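Local coordinates for hydrolase (Rhizobium meliloti, PDB 5HOE), which is a carbohydrate acetylesterase of the GDSL-like (SGNH) hydrolase family, assembled as an octamer, that probably cleaves acetyl ester bonds on sugars, at residues V129-L133 with A145-V150. Residues are numbered along the deposited sequence; the frame is centred on the assembly and turned at random.
Sequences VGQVL and APKVLV
Val148 and Val132 meet methyl to methyl, with 3.5 Å between Val148 CG2 and Val132 CG1, and they have the most surface buried of the residues at this interface. The two methyls of Val148 reach different helix residues. CG1 lies anti to the backbone N (chi1 179°) and reaches Val129 CG2 at 4.1 Å, while CG2 stands beside that nitrogen and takes both Val132 and, at 4.1 Å, Leu133 CD2. The leucine side chain crosses the valine at about a right angle; its CB starts away from the strand, and only the CD2 branch returns to touch. Val132 CG1 is likewise anti to its own N (chi1 -178°), which places it between the Val148 methyl and the ring of Pro146, whose CG is 3.8 Å away. The axes of the short segments 129-133 and 147-150 run nearly antiparallel, at 164°, and approach to 8.6 Å, a spacing in which the contacts between side chains are all between aliphatic carbons. This is the helix-on-sheet layer of the alpha/beta/alpha sandwich of SGNH hydrolases: helix 118-133 lies against one face of the sheet and connects the neighbouring parallel strands 100-104 and 147-152, a beta-alpha-beta crossover, which accounts for its running opposite to the strand. Leu88 and Leu92 of helix 84-95 close on Val132 from the same chain, and Met189 of helix 171-189 touches Val129 and Leu133. Further along the strand, Val150 CG2 meets Val129 CG2 at 3.6 Å, the two side chains crossing nearly perpendicularly. Where the helix ends, the approach turns to backbone: the Ala145 methyl, CB, rests 3.7 Å from Leu133 O, a van der Waals contact beside the last turn.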
loop_
_atom_site.group_PDB
_atom_site.type_symbol
_atom_site.label_atom_id
_atom_site.label_comp_id
_atom_site.label_asym_id
_atom_site.label_seq_id
_atom_site.Cartn_x
_atom_site.Cartn_y
_atom_site.Cartn_z
ATOM N N VAL A 129 17.450 14.746 -12.197
ATOM C CA VAL A 129 17.676 15.451 -13.452
ATOM C C VAL A 129 16.484 15.257 -14.383
ATOM O O VAL A 129 15.991 16.208 -15.007
ATOM C CB VAL A 129 18.996 14.991 -14.099
ATOM C CG1 VAL A 129 19.192 15.636 -15.494
ATOM C CG2 VAL A 129 20.181 15.331 -13.229
ATOM N N GLY A 130 15.997 14.018 -14.476
ATOM C CA GLY A 130 14.830 13.733 -15.294
ATOM C C GLY A 130 13.587 14.486 -14.849
ATOM O O GLY A 130 12.773 14.886 -15.679
ATOM N N GLN A 131 13.402 14.658 -13.534
ATOM C CA GLN A 131 12.251 15.411 -13.043
ATOM C C GLN A 131 12.315 16.864 -13.498
ATOM O O GLN A 131 11.284 17.470 -13.791
ATOM C CB GLN A 131 12.174 15.338 -11.512
ATOM C CG GLN A 131 11.721 13.993 -11.000
ATOM C CD GLN A 131 11.789 13.846 -9.512
ATOM O OE1 GLN A 131 12.534 14.551 -8.839
ATOM N NE2 GLN A 131 11.011 12.907 -8.983
ATOM N N VAL A 132 13.513 17.440 -13.562
ATOM C CA VAL A 132 13.628 18.799 -14.088
ATOM C C VAL A 132 13.356 18.820 -15.586
ATOM O O VAL A 132 12.606 19.665 -16.091
ATOM C CB VAL A 132 15.001 19.413 -13.756
ATOM C CG1 VAL A 132 15.058 20.817 -14.278
ATOM C CG2 VAL A 132 15.261 19.384 -12.267
ATOM N N LEU A 133 13.970 17.903 -16.325
ATOM C CA LEU A 133 13.852 17.939 -17.777
ATOM C C LEU A 133 12.429 17.691 -18.260
ATOM O O LEU A 133 12.091 18.106 -19.381
ATOM C CB LEU A 133 14.792 16.915 -18.395
ATOM C CG LEU A 133 16.277 17.190 -18.143
ATOM C CD1 LEU A 133 17.125 16.092 -18.754
ATOM C CD2 LEU A 133 16.691 18.551 -18.697
ATOM N N ALA A 145 11.084 23.830 -19.837
ATOM C CA ALA A 145 11.919 23.165 -18.854
ATOM C C ALA A 145 13.194 23.974 -18.591
ATOM O O ALA A 145 13.800 24.521 -19.530
ATOM C CB ALA A 145 12.295 21.760 -19.315
ATOM N N PRO A 146 13.628 24.054 -17.334
ATOM C CA PRO A 146 14.907 24.693 -17.008
ATOM C C PRO A 146 16.081 23.866 -17.496
ATOM O O PRO A 146 15.965 22.667 -17.751
ATOM C CB PRO A 146 14.913 24.698 -15.469
ATOM C CG PRO A 146 13.588 24.242 -15.028
ATOM C CD PRO A 146 12.973 23.498 -16.139
ATOM N N LYS A 147 17.239 24.522 -17.574
ATOM C CA LYS A 147 18.503 23.805 -17.653
ATOM C C LYS A 147 18.846 23.212 -16.282
ATOM O O LYS A 147 18.245 23.557 -15.250
ATOM C CB LYS A 147 19.614 24.748 -18.125
ATOM C CG LYS A 147 19.427 25.237 -19.563
ATOM C CD LYS A 147 20.498 26.228 -19.969
ATOM C CE LYS A 147 20.501 26.454 -21.488
ATOM N NZ LYS A 147 19.159 26.858 -21.983
ATOM N N VAL A 148 19.833 22.311 -16.268
ATOM C CA VAL A 148 20.226 21.588 -15.061
ATOM C C VAL A 148 21.736 21.702 -14.887
ATOM O O VAL A 148 22.500 21.465 -15.833
ATOM C CB VAL A 148 19.819 20.099 -15.105
ATOM C CG1 VAL A 148 20.265 19.382 -13.832
ATOM C CG2 VAL A 148 18.320 19.968 -15.262
ATOM N N LEU A 149 22.171 22.036 -13.671
ATOM C CA LEU A 149 23.577 21.941 -13.296
ATOM C C LEU A 149 23.687 20.901 -12.187
ATOM O O LEU A 149 23.207 21.126 -11.073
ATOM C CB LEU A 149 24.122 23.291 -12.853
ATOM C CG LEU A 149 25.555 23.286 -12.315
ATOM C CD1 LEU A 149 26.576 22.798 -13.356
ATOM C CD2 LEU A 149 25.918 24.672 -11.798
ATOM N N VAL A 150 24.305 19.761 -12.507
ATOM C CA VAL A 150 24.596 18.717 -11.527
ATOM C C VAL A 150 25.890 19.091 -10.814
ATOM O O VAL A 150 26.909 19.354 -11.462
ATOM C CB VAL A 150 24.741 17.353 -12.227
ATOM C CG1 VAL A 150 25.206 16.278 -11.249
ATOM C CG2 VAL A 150 23.419 16.947 -12.887
#